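Local atomic coordinates of flagellar protein (Xanthomonas campestris pv. campestris, PDB entry 3C12), a protein that is probably required for assembly of the flagellar hook, where it may act as a scaffold, and is represented here by the C-terminal domain of this hook-capping protein. Residues A[30-35]-A[101-106]; A[20-26]-A[79-85]; A[12-17]-A[133-138]; A[52-56]-A[69-75]. All coordinates share one frame. Numbering follows the deposited sequence.

Interaction 1 of 4, residues A[30-35]-A[101-106]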
loop_
_atom_site.group_PDB
_atom_site.type_symbol
_atom_site.label_atom_id
_atom_site.label_comp_id
_atom_site.label_asym_id
_atom_site.label_seq_id
_atom_site.Cartn_x
_atom_site.Cartn_y
_atom_site.Cartn_z
ATOM N N LYS A 30 -8.534 -7.888 9.384
ATOM C CA LYS A 30 -8.135 -6.696 10.107
ATOM C C LYS A 30 -6.820 -6.145 9.580
ATOM O O LYS A 30 -6.096 -6.824 8.855
ATOM C CB LYS A 30 -8.010 -6.998 11.604
ATOM C CG LYS A 30 -6.923 -8.006 11.978
ATOM C CD LYS A 30 -6.774 -8.127 13.496
ATOM C CE LYS A 30 -5.703 -9.135 13.898
ATOM N NZ LYS A 30 -6.067 -10.534 13.543
ATOM N N GLY A 31 -6.520 -4.908 9.954
ATOM C CA GLY A 31 -5.295 -4.275 9.515
ATOM C C GLY A 31 -5.184 -2.895 10.124
ATOM O O GLY A 31 -5.936 -2.550 11.036
ATOM N N VAL A 32 -4.246 -2.103 9.618
ATOM C CA VAL A 32 -4.034 -0.762 10.132
ATOM C C VAL A 32 -3.572 0.203 9.065
ATOM O O VAL A 32 -3.114 -0.191 8.001
ATOM C CB VAL A 32 -2.980 -0.748 11.247
ATOM C CG1 VAL A 32 -3.463 -1.556 12.428
ATOM C CG2 VAL A 32 -1.684 -1.307 10.725
ATOM N N VAL A 33 -3.691 1.482 9.383
ATOM C CA VAL A 33 -3.295 2.557 8.492
ATOM C C VAL A 33 -2.710 3.677 9.340
ATOM O O VAL A 33 -3.094 3.854 10.496
ATOM C CB VAL A 33 -4.497 3.098 7.710
ATOM C CG1 VAL A 33 -4.118 4.364 7.001
ATOM C CG2 VAL A 33 -4.967 2.066 6.705
ATOM N N ALA A 34 -1.783 4.435 8.771
ATOM C CA ALA A 34 -1.167 5.517 9.514
ATOM C C ALA A 34 -1.795 6.865 9.190
ATOM O O ALA A 34 -1.512 7.452 8.149
ATOM C CB ALA A 34 0.318 5.547 9.233
ATOM N N ALA A 35 -2.648 7.339 10.096
ATOM C CA ALA A 35 -3.328 8.630 9.959
ATOM C C ALA A 35 -2.336 9.757 10.190
ATOM O O ALA A 35 -1.564 9.729 11.143
ATOM C CB ALA A 35 -4.464 8.736 10.960
ATOM N N LEU A 101 -4.631 6.892 2.251
ATOM C CA LEU A 101 -3.588 6.357 3.116
ATOM C C LEU A 101 -3.257 4.923 2.720
ATOM O O LEU A 101 -4.122 4.198 2.235
ATOM C CB LEU A 101 -4.045 6.379 4.571
ATOM C CG LEU A 101 -4.584 7.678 5.172
ATOM C CD1 LEU A 101 -5.167 7.361 6.528
ATOM C CD2 LEU A 101 -3.493 8.740 5.277
ATOM N N ALA A 102 -2.003 4.522 2.932
ATOM C CA ALA A 102 -1.548 3.171 2.606
ATOM C C ALA A 102 -2.120 2.176 3.596
ATOM O O ALA A 102 -2.100 2.407 4.796
ATOM C CB ALA A 102 -0.039 3.106 2.638
ATOM N N THR A 103 -2.623 1.061 3.089
ATOM C CA THR A 103 -3.202 0.041 3.948
ATOM C C THR A 103 -2.239 -1.103 4.235
ATOM O O THR A 103 -1.543 -1.581 3.341
ATOM C CB THR A 103 -4.481 -0.543 3.318
ATOM O OG1 THR A 103 -4.311 -0.643 1.900
ATOM C CG2 THR A 103 -5.672 0.336 3.612
ATOM N N TYR A 104 -2.197 -1.526 5.496
ATOM C CA TYR A 104 -1.347 -2.635 5.917
ATOM C C TYR A 104 -2.262 -3.686 6.485
ATOM O O TYR A 104 -2.990 -3.445 7.445
ATOM C CB TYR A 104 -0.324 -2.202 6.977
ATOM C CG TYR A 104 0.581 -1.088 6.502
ATOM C CD1 TYR A 104 0.123 0.234 6.466
ATOM C CD2 TYR A 104 1.859 -1.356 6.014
ATOM C CE1 TYR A 104 0.912 1.263 5.946
ATOM C CE2 TYR A 104 2.660 -0.332 5.489
ATOM C CZ TYR A 104 2.178 0.975 5.454
ATOM O OH TYR A 104 2.933 1.997 4.901
ATOM N N VAL A 105 -2.226 -4.861 5.880
ATOM C CA VAL A 105 -3.088 -5.944 6.308
ATOM C C VAL A 105 -2.415 -6.925 7.231
ATOM O O VAL A 105 -1.240 -7.263 7.052
ATOM C CB VAL A 105 -3.613 -6.717 5.099
ATOM C CG1 VAL A 105 -4.510 -7.839 5.552
ATOM C CG2 VAL A 105 -4.341 -5.775 4.181
ATOM N N ASP A 106 -3.173 -7.380 8.222
ATOM C CA ASP A 106 -2.660 -8.364 9.154
ATOM C C ASP A 106 -3.046 -9.756 8.657
ATOM O O ASP A 106 -4.209 -10.001 8.319
ATOM C CB ASP A 106 -3.219 -8.145 10.552
ATOM C CG ASP A 106 -2.734 -9.204 11.534
ATOM O OD1 ASP A 106 -3.239 -10.354 11.471
ATOM O OD2 ASP A 106 -1.833 -8.896 12.348
#
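Two antiparallel strands of the beta sheet pair here, in the C-terminal part of FlgD, which combines an Ig-like and a tudor-like domain. The axes of strand segments 30-35 and 103-106 approach to 4.6 Å and run 153° apart. K30 starts the pairing. Its carbonyl O accepts from D106 N at 3.0 Å, and its NZ forms a salt bridge with D106 OD1 at 3.5 Å. D106 OD1 also bonds to the N13 side chain, so the carboxylate links strands 29-35 and 13-17. G31 and V105 form a non-hydrogen-bonded pair, with CA atoms 4.2 Å apart. The backbones are tight here: G31 CA lies 3.2 Å from Y104 O, and a CB on G31 would clash with that oxygen. V32 and Y104 are the hydrogen-bonded pair. V32 N donates to Y104 O at 2.8 Å, and Y104 N returns a bond to V32 O at 3.0 Å. On the same face of the sheet V32 CG2 packs on Y104 CB at 4.1 Å. Y104 also packs on N133 of the second subunit. V33 points to the other face and has the most surface covered in this contact. Its CG2 meets T103 CG2 at 3.6 Å, while T103 OG1 is hydrogen-bonded to S18 O. Further on, A34 O touches L101 CD2 at 3.7 Å. A35 CA lies 4.1 Å from L101 CD1.

Interaction 2 of 4, residues A[20-26]-A[79-85]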
loop_
_atom_site.group_PDB
_atom_site.type_symbol
_atom_site.label_atom_id
_atom_site.label_comp_id
_atom_site.label_asym_id
_atom_site.label_seq_id
_atom_site.Cartn_x
_atom_site.Cartn_y
_atom_site.Cartn_z
ATOM N N GLN A 20 -5.509 -5.291 -0.846
ATOM C CA GLN A 20 -6.683 -6.121 -0.641
ATOM C C GLN A 20 -6.604 -6.915 0.651
ATOM O O GLN A 20 -5.541 -7.051 1.246
ATOM C CB GLN A 20 -6.905 -7.055 -1.845
ATOM C CG GLN A 20 -5.678 -7.796 -2.358
ATOM C CD GLN A 20 -5.951 -8.584 -3.638
ATOM O OE1 GLN A 20 -6.473 -8.045 -4.611
ATOM N NE2 GLN A 20 -5.587 -9.860 -3.639
ATOM N N VAL A 21 -7.751 -7.407 1.097
ATOM C CA VAL A 21 -7.842 -8.201 2.317
ATOM C C VAL A 21 -8.528 -9.507 1.946
ATOM O O VAL A 21 -9.141 -9.607 0.892
ATOM C CB VAL A 21 -8.680 -7.484 3.394
ATOM C CG1 VAL A 21 -8.069 -6.135 3.717
ATOM C CG2 VAL A 21 -10.098 -7.306 2.911
ATOM N N ALA A 22 -8.433 -10.514 2.797
ATOM C CA ALA A 22 -9.067 -11.779 2.467
ATOM C C ALA A 22 -9.873 -12.358 3.618
ATOM O O ALA A 22 -9.569 -12.119 4.790
ATOM C CB ALA A 22 -8.017 -12.779 2.011
ATOM N N ILE A 23 -10.920 -13.103 3.274
ATOM C CA ILE A 23 -11.753 -13.748 4.279
ATOM C C ILE A 23 -12.048 -15.181 3.875
ATOM O O ILE A 23 -12.150 -15.499 2.688
ATOM C CB ILE A 23 -13.112 -13.041 4.474
ATOM C CG1 ILE A 23 -13.759 -12.784 3.114
ATOM C CG2 ILE A 23 -12.936 -11.790 5.301
ATOM C CD1 ILE A 23 -15.199 -12.334 3.200
ATOM N N ASP A 24 -12.158 -16.044 4.877
ATOM C CA ASP A 24 -12.493 -17.439 4.659
ATOM C C ASP A 24 -14.017 -17.463 4.727
ATOM O O ASP A 24 -14.673 -16.515 4.282
ATOM C CB ASP A 24 -11.888 -18.318 5.757
ATOM C CG ASP A 24 -12.127 -17.770 7.152
ATOM O OD1 ASP A 24 -11.812 -18.483 8.125
ATOM O OD2 ASP A 24 -12.619 -16.629 7.282
ATOM N N ALA A 25 -14.590 -18.521 5.283
ATOM C CA ALA A 25 -16.048 -18.588 5.389
ATOM C C ALA A 25 -16.515 -18.208 6.797
ATOM O O ALA A 25 -17.666 -17.824 6.984
ATOM C CB ALA A 25 -16.548 -19.988 5.014
ATOM N N THR A 26 -15.615 -18.306 7.776
ATOM C CA THR A 26 -15.930 -17.967 9.167
ATOM C C THR A 26 -15.919 -16.450 9.331
ATOM O O THR A 26 -16.695 -15.890 10.120
ATOM C CB THR A 26 -14.901 -18.588 10.147
ATOM O OG1 THR A 26 -15.470 -18.638 11.462
ATOM C CG2 THR A 26 -13.610 -17.750 10.195
ATOM N N ARG A 79 -23.296 -11.868 4.436
ATOM C CA ARG A 79 -21.981 -12.501 4.516
ATOM C C ARG A 79 -21.473 -12.703 3.080
ATOM O O ARG A 79 -22.110 -13.402 2.284
ATOM C CB ARG A 79 -22.100 -13.856 5.211
ATOM C CG ARG A 79 -20.821 -14.630 5.243
ATOM C CD ARG A 79 -19.828 -13.963 6.157
ATOM N NE ARG A 79 -18.479 -14.454 5.896
ATOM C CZ ARG A 79 -17.425 -14.211 6.670
ATOM N NH1 ARG A 79 -17.562 -13.476 7.771
ATOM N NH2 ARG A 79 -16.232 -14.695 6.329
ATOM N N MET A 80 -20.347 -12.078 2.747
ATOM C CA MET A 80 -19.785 -12.202 1.410
ATOM C C MET A 80 -18.998 -13.503 1.295
ATOM O O MET A 80 -18.611 -14.097 2.309
ATOM C CB MET A 80 -18.881 -11.008 1.113
ATOM C CG MET A 80 -19.602 -9.680 1.126
ATOM S SD MET A 80 -20.839 -9.621 -0.125
ATOM C CE MET A 80 -19.903 -9.347 -1.507
ATOM N N ALA A 81 -18.770 -13.944 0.059
ATOM C CA ALA A 81 -18.034 -15.182 -0.201
ATOM C C ALA A 81 -16.578 -15.096 0.246
ATOM O O ALA A 81 -15.983 -14.015 0.268
ATOM C CB ALA A 81 -18.087 -15.518 -1.682
ATOM N N ALA A 82 -16.011 -16.241 0.616
ATOM C CA ALA A 82 -14.619 -16.280 1.024
ATOM C C ALA A 82 -13.825 -15.844 -0.210
ATOM O O ALA A 82 -14.253 -16.066 -1.352
ATOM C CB ALA A 82 -14.228 -17.686 1.450
ATOM N N GLY A 83 -12.684 -15.205 0.024
ATOM C CA GLY A 83 -11.866 -14.735 -1.077
ATOM C C GLY A 83 -11.179 -13.414 -0.771
ATOM O O GLY A 83 -11.237 -12.914 0.354
ATOM N N LYS A 84 -10.526 -12.858 -1.786
ATOM C CA LYS A 84 -9.801 -11.597 -1.665
ATOM C C LYS A 84 -10.652 -10.410 -2.103
ATOM O O LYS A 84 -11.320 -10.462 -3.127
ATOM C CB LYS A 84 -8.513 -11.651 -2.503
ATOM C CG LYS A 84 -7.551 -12.754 -2.075
ATOM C CD LYS A 84 -6.311 -12.798 -2.949
ATOM C CE LYS A 84 -5.379 -13.921 -2.504
ATOM N NZ LYS A 84 -4.211 -14.101 -3.411
ATOM N N TYR A 85 -10.625 -9.345 -1.312
ATOM C CA TYR A 85 -11.384 -8.145 -1.615
ATOM C C TYR A 85 -10.475 -6.939 -1.571
ATOM O O TYR A 85 -9.523 -6.902 -0.787
ATOM C CB TYR A 85 -12.516 -7.956 -0.610
ATOM C CG TYR A 85 -13.615 -8.960 -0.753
ATOM C CD1 TYR A 85 -13.489 -10.247 -0.231
ATOM C CD2 TYR A 85 -14.776 -8.637 -1.445
ATOM C CE1 TYR A 85 -14.495 -11.188 -0.398
ATOM C CE2 TYR A 85 -15.791 -9.567 -1.619
ATOM C CZ TYR A 85 -15.645 -10.835 -1.096
ATOM O OH TYR A 85 -16.660 -11.742 -1.285
HETATM O O HOH W 1 -17.269 -16.131 3.463
#
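Antiparallel beta pairing joins strand 20-23 to the start of strand 83-93 in the Ig-like domain. I23, R79 and Y85 bury the most surface. I23 is a backbone and a side-chain partner. It forms a hydrogen-bonded pair with G83: I23 N to G83 O is 2.9 Å and G83 N to I23 O is 2.7 Å. Its CD1 reaches Y85 CE1 at 3.8 Å and M80 CB at 4.4 Å. W70 borders the same apolar cluster and meets the Y85 ring edge-to-face. Y85 also closes the other end of the ladder. Its N donates to V21 O at 2.7 Å, and V21 N donates to Y85 O. Between these pairs, A22 faces K84 as a non-hydrogen-bonded pair, with CA atoms 4.2 Å apart. The Y85 hydroxyl donates to A81 O at 2.8 Å, which ties the turn before the strand back onto the ring. R79 extends the contact past the strands. Its NH2 donates to D24 O at 3.2 Å, although the position of NH2 is less certain. A water joins the two loops. It donates to D24 O and M80 O, each at 2.7 Å, and accepts from R79 NE at 3.2 Å.

Interaction 3 of 4, residues A[12-17]-A[133-138]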
loop_
_atom_site.group_PDB
_atom_site.type_symbol
_atom_site.label_atom_id
_atom_site.label_comp_id
_atom_site.label_asym_id
_atom_site.label_seq_id
_atom_site.Cartn_x
_atom_site.Cartn_y
_atom_site.Cartn_z
ATOM N N HIS A 12 3.070 -17.075 13.431
ATOM C CA HIS A 12 2.683 -15.771 13.942
ATOM C C HIS A 12 1.953 -14.946 12.886
ATOM O O HIS A 12 1.696 -15.428 11.777
ATOM C CB HIS A 12 3.922 -15.025 14.435
ATOM C CG HIS A 12 4.547 -15.637 15.652
ATOM N ND1 HIS A 12 5.695 -15.141 16.230
ATOM C CD2 HIS A 12 4.165 -16.689 16.415
ATOM C CE1 HIS A 12 5.994 -15.860 17.297
ATOM N NE2 HIS A 12 5.081 -16.806 17.431
ATOM N N ASN A 13 1.607 -13.709 13.241
ATOM C CA ASN A 13 0.912 -12.798 12.334
ATOM C C ASN A 13 1.818 -11.645 11.954
ATOM O O ASN A 13 2.656 -11.207 12.739
ATOM C CB ASN A 13 -0.375 -12.264 12.976
ATOM C CG ASN A 13 -1.567 -13.169 12.727
ATOM O OD1 ASN A 13 -1.512 -14.371 12.972
ATOM N ND2 ASN A 13 -2.653 -12.593 12.239
ATOM N N VAL A 14 1.655 -11.162 10.734
ATOM C CA VAL A 14 2.469 -10.062 10.258
ATOM C C VAL A 14 1.615 -8.994 9.611
ATOM O O VAL A 14 0.461 -9.227 9.245
ATOM C CB VAL A 14 3.516 -10.539 9.221
ATOM C CG1 VAL A 14 4.486 -11.505 9.870
ATOM C CG2 VAL A 14 2.818 -11.195 8.035
ATOM N N LEU A 15 2.196 -7.810 9.491
ATOM C CA LEU A 15 1.526 -6.693 8.867
ATOM C C LEU A 15 2.298 -6.377 7.613
ATOM O O LEU A 15 3.474 -6.037 7.665
ATOM C CB LEU A 15 1.506 -5.479 9.795
ATOM C CG LEU A 15 0.285 -5.347 10.708
ATOM C CD1 LEU A 15 0.100 -6.612 11.519
ATOM C CD2 LEU A 15 0.467 -4.153 11.617
ATOM N N VAL A 16 1.628 -6.513 6.481
ATOM C CA VAL A 16 2.245 -6.236 5.202
ATOM C C VAL A 16 1.369 -5.295 4.396
ATOM O O VAL A 16 0.148 -5.285 4.540
ATOM C CB VAL A 16 2.452 -7.535 4.399
ATOM C CG1 VAL A 16 3.443 -8.430 5.110
ATOM C CG2 VAL A 16 1.128 -8.256 4.234
ATOM N N PRO A 17 1.991 -4.467 3.553
ATOM C CA PRO A 17 1.263 -3.517 2.713
ATOM C C PRO A 17 0.430 -4.304 1.712
ATOM O O PRO A 17 0.973 -5.073 0.926
ATOM C CB PRO A 17 2.380 -2.736 2.030
ATOM C CG PRO A 17 3.485 -2.794 3.020
ATOM C CD PRO A 17 3.438 -4.223 3.477
ATOM N N ASN A 133 8.851 -7.198 2.771
ATOM C CA ASN A 133 7.649 -6.417 2.601
ATOM C C ASN A 133 6.949 -6.378 3.939
ATOM O O ASN A 133 5.961 -5.678 4.102
ATOM C CB ASN A 133 6.721 -7.042 1.560
ATOM C CG ASN A 133 7.232 -6.880 0.143
ATOM O OD1 ASN A 133 6.452 -6.782 -0.794
ATOM N ND2 ASN A 133 8.548 -6.861 -0.020
ATOM N N VAL A 134 7.469 -7.128 4.905
ATOM C CA VAL A 134 6.856 -7.150 6.228
ATOM C C VAL A 134 7.085 -5.835 6.965
ATOM O O VAL A 134 8.194 -5.303 6.981
ATOM C CB VAL A 134 7.398 -8.306 7.093
ATOM C CG1 VAL A 134 6.619 -8.381 8.410
ATOM C CG2 VAL A 134 7.282 -9.613 6.332
ATOM N N LEU A 135 6.020 -5.315 7.566
ATOM C CA LEU A 135 6.089 -4.066 8.308
ATOM C C LEU A 135 6.478 -4.358 9.756
ATOM O O LEU A 135 7.220 -3.596 10.375
ATOM C CB LEU A 135 4.734 -3.340 8.246
ATOM C CG LEU A 135 4.554 -1.963 8.925
ATOM C CD1 LEU A 135 4.246 -2.124 10.413
ATOM C CD2 LEU A 135 5.808 -1.109 8.706
ATOM N N ARG A 136 5.980 -5.470 10.289
ATOM C CA ARG A 136 6.281 -5.855 11.656
ATOM C C ARG A 136 5.411 -7.030 12.067
ATOM O O ARG A 136 4.388 -7.301 11.440
ATOM C CB ARG A 136 6.024 -4.692 12.616
ATOM C CG ARG A 136 4.555 -4.399 12.874
ATOM C CD ARG A 136 4.398 -3.609 14.156
ATOM N NE ARG A 136 3.005 -3.361 14.521
ATOM C CZ ARG A 136 2.333 -2.255 14.213
ATOM N NH1 ARG A 136 2.924 -1.278 13.525
ATOM N NH2 ARG A 136 1.069 -2.124 14.605
ATOM N N VAL A 137 5.814 -7.718 13.132
ATOM C CA VAL A 137 5.053 -8.861 13.626
ATOM C C VAL A 137 4.038 -8.400 14.643
ATOM O O VAL A 137 4.369 -8.255 15.819
ATOM C CB VAL A 137 5.942 -9.910 14.338
ATOM C CG1 VAL A 137 5.081 -11.113 14.758
ATOM C CG2 VAL A 137 7.084 -10.342 13.434
ATOM N N SER A 138 2.809 -8.166 14.200
ATOM C CA SER A 138 1.752 -7.736 15.119
ATOM C C SER A 138 0.429 -8.439 14.813
ATOM O O SER A 138 0.340 -9.066 13.732
ATOM C CB SER A 138 1.561 -6.200 15.062
ATOM O OG SER A 138 2.557 -5.499 15.813
ATOM O OXT SER A 138 -0.499 -8.348 15.653
#
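This is an edge contact in which the C-terminal tail lies along strand 13-17, near the second subunit. The tail has no regular secondary structure, but it borrows two backbone hydrogen bonds from the strand. L15 N donates to R136 O at 3.0 Å, and L135 N donates to L15 O at 2.6 Å. L15 is therefore the centre of the contact and buries the most surface. Its CB packs on L135 CB at 4.2 Å. Its CD2 lies over a face of the R136 guanidinium, 3.7 Å from NH2. V14 CB meets V134 CG1 at 3.9 Å, and V16 CG1 meets V134 CG2 at 4.2 Å. Within the tail, R136 NE donates to S138 OG at 2.5 Å, and R136 also makes a salt bridge with E65. P17 packs on P17 of the second subunit, while N133 and L135 pack on L135 and N133 of that subunit. Strand 13-17 is thus held between the tail and strand 98-115, with L123 of strand 118-123 touching V14 and V16.

Interaction 4 of 4, residues A[52-56]-A[69-75]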
loop_
_atom_site.group_PDB
_atom_site.type_symbol
_atom_site.label_atom_id
_atom_site.label_comp_id
_atom_site.label_asym_id
_atom_site.label_seq_id
_atom_site.Cartn_x
_atom_site.Cartn_y
_atom_site.Cartn_z
ATOM N N PHE A 52 -19.153 -1.898 -4.976
ATOM C CA PHE A 52 -19.163 -1.541 -3.574
ATOM C C PHE A 52 -19.625 -2.746 -2.765
ATOM O O PHE A 52 -20.550 -3.453 -3.162
ATOM C CB PHE A 52 -20.124 -0.378 -3.323
ATOM C CG PHE A 52 -20.205 0.026 -1.873
ATOM C CD1 PHE A 52 -19.281 0.924 -1.331
ATOM C CD2 PHE A 52 -21.161 -0.544 -1.032
ATOM C CE1 PHE A 52 -19.308 1.239 0.017
ATOM C CE2 PHE A 52 -21.190 -0.230 0.322
ATOM C CZ PHE A 52 -20.260 0.661 0.846
ATOM N N VAL A 53 -18.971 -2.978 -1.636
ATOM C CA VAL A 53 -19.337 -4.079 -0.756
ATOM C C VAL A 53 -19.750 -3.512 0.602
ATOM O O VAL A 53 -20.896 -3.665 1.027
ATOM C CB VAL A 53 -18.175 -5.067 -0.569
ATOM C CG1 VAL A 53 -18.512 -6.076 0.526
ATOM C CG2 VAL A 53 -17.897 -5.772 -1.876
ATOM N N LYS A 54 -18.812 -2.863 1.284
ATOM C CA LYS A 54 -19.102 -2.257 2.573
ATOM C C LYS A 54 -18.148 -1.108 2.822
ATOM O O LYS A 54 -17.132 -0.971 2.142
ATOM C CB LYS A 54 -18.987 -3.276 3.710
ATOM C CG LYS A 54 -19.688 -2.795 4.973
ATOM C CD LYS A 54 -19.773 -3.874 6.041
ATOM C CE LYS A 54 -20.836 -3.543 7.092
ATOM N NZ LYS A 54 -20.845 -4.488 8.250
ATOM N N GLN A 55 -18.482 -0.284 3.807
ATOM C CA GLN A 55 -17.656 0.862 4.149
ATOM C C GLN A 55 -17.562 1.017 5.665
ATOM O O GLN A 55 -18.557 0.928 6.379
ATOM C CB GLN A 55 -18.253 2.120 3.524
ATOM C CG GLN A 55 -17.229 3.150 3.088
ATOM C CD GLN A 55 -17.468 4.488 3.744
ATOM O OE1 GLN A 55 -17.175 5.533 3.171
ATOM N NE2 GLN A 55 -17.994 4.461 4.962
ATOM N N LEU A 56 -16.350 1.236 6.149
ATOM C CA LEU A 56 -16.113 1.393 7.574
ATOM C C LEU A 56 -15.566 2.785 7.820
ATOM O O LEU A 56 -14.936 3.376 6.943
ATOM C CB LEU A 56 -15.098 0.354 8.057
ATOM C CG LEU A 56 -15.397 -1.120 7.774
ATOM C CD1 LEU A 56 -14.133 -1.953 7.916
ATOM C CD2 LEU A 56 -16.481 -1.609 8.720
ATOM N N ALA A 69 -11.337 -3.120 10.898
ATOM C CA ALA A 69 -11.777 -4.506 10.945
ATOM C C ALA A 69 -13.078 -4.709 10.185
ATOM O O ALA A 69 -14.074 -4.039 10.447
ATOM C CB ALA A 69 -11.941 -4.953 12.389
ATOM N N TRP A 70 -13.057 -5.633 9.231
ATOM C CA TRP A 70 -14.239 -5.935 8.447
ATOM C C TRP A 70 -14.743 -7.298 8.887
ATOM O O TRP A 70 -13.974 -8.254 8.964
ATOM C CB TRP A 70 -13.914 -5.942 6.950
ATOM C CG TRP A 70 -15.092 -6.281 6.095
ATOM C CD1 TRP A 70 -16.378 -5.859 6.270
ATOM C CD2 TRP A 70 -15.098 -7.106 4.924
ATOM N NE1 TRP A 70 -17.184 -6.371 5.284
ATOM C CE2 TRP A 70 -16.424 -7.140 4.444
ATOM C CE3 TRP A 70 -14.113 -7.821 4.234
ATOM C CZ2 TRP A 70 -16.791 -7.861 3.305
ATOM C CZ3 TRP A 70 -14.480 -8.539 3.100
ATOM C CH2 TRP A 70 -15.807 -8.552 2.648
ATOM N N ASP A 71 -16.037 -7.368 9.189
ATOM C CA ASP A 71 -16.671 -8.601 9.635
ATOM C C ASP A 71 -17.002 -9.552 8.488
ATOM O O ASP A 71 -17.549 -10.627 8.706
ATOM C CB ASP A 71 -17.945 -8.282 10.419
ATOM C CG ASP A 71 -18.801 -7.256 9.731
ATOM O OD1 ASP A 71 -18.843 -7.270 8.487
ATOM O OD2 ASP A 71 -19.434 -6.441 10.430
ATOM N N GLY A 72 -16.681 -9.156 7.264
ATOM C CA GLY A 72 -16.944 -10.023 6.131
ATOM C C GLY A 72 -18.356 -9.969 5.588
ATOM O O GLY A 72 -18.798 -10.875 4.876
ATOM N N THR A 73 -19.075 -8.907 5.927
ATOM C CA THR A 73 -20.441 -8.738 5.447
ATOM C C THR A 73 -20.557 -7.444 4.651
ATOM O O THR A 73 -19.755 -6.526 4.836
ATOM C CB THR A 73 -21.440 -8.701 6.618
ATOM O OG1 THR A 73 -20.976 -7.781 7.612
ATOM C CG2 THR A 73 -21.580 -10.079 7.236
ATOM N N ASP A 74 -21.539 -7.377 3.753
ATOM C CA ASP A 74 -21.727 -6.164 2.962
ATOM C C ASP A 74 -22.567 -5.164 3.761
ATOM O O ASP A 74 -23.062 -5.498 4.840
ATOM C CB ASP A 74 -22.372 -6.492 1.599
ATOM C CG ASP A 74 -23.805 -7.013 1.712
ATOM O OD1 ASP A 74 -24.394 -7.325 0.643
ATOM O OD2 ASP A 74 -24.340 -7.104 2.841
ATOM N N ALA A 75 -22.703 -3.941 3.250
ATOM C CA ALA A 75 -23.474 -2.891 3.927
ATOM C C ALA A 75 -24.898 -3.346 4.227
ATOM O O ALA A 75 -25.552 -2.820 5.126
ATOM C CB ALA A 75 -23.497 -1.621 3.080
#
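In the Ig-like domain, polar contacts centre on K54, which reaches from strand 52-60 to the turn after strand 64-70. K54 NZ forms a salt bridge with D71 OD2 at 3.2 Å. A weak hydrogen bond joins K54 NZ to T73 OG1 at 3.4 Å. D71 shapes that turn: its OD1 accepts from T73 N at 3.0 Å, an Asx turn. W70 NE1 adds a bond to T73 O at 2.6 Å. A single backbone hydrogen bond crosses between the segments, from A75 N to V53 O at 2.9 Å. The apolar contacts spread along the strand. V53 CG1 packs on W70 CZ2 at 3.7 Å, L56 CD1 on W70 CB at 4.1 Å, and F52 CE2 on A75 CB at 3.9 Å. K54 CD lies at the edge of the W70 ring, 3.7 Å from NE1. V53 and K54 both face I45 in a classic beta bulge. The contact thus joins strand 52-60, paired with strand 39-46, to the end of strand 64-70, which pairs with strand 29-35.

From the N terminus, strand 13-17 comes first, and interaction 3 joins it to the C-terminal tail. This closes the longest loop, and the other three contacts lie within it. Strand 20-23 follows and closes on 79-85 in interaction 2. Segment 30-35 lies inside that loop but pairs with 101-106 beyond it, so interactions 1 and 2 cross. Interaction 4 is local, with only 12 residues between its segments, and falls within all the other loops. D106 of interaction 1 bonds to N13 of interaction 3, which ties strand 98-115 to strand 13-17. The backbone bond M80 N to G72 O, 2.9 Å, joins interactions 2 and 4. Interactions 3 and 4 lie on opposite sides of the chain's centre.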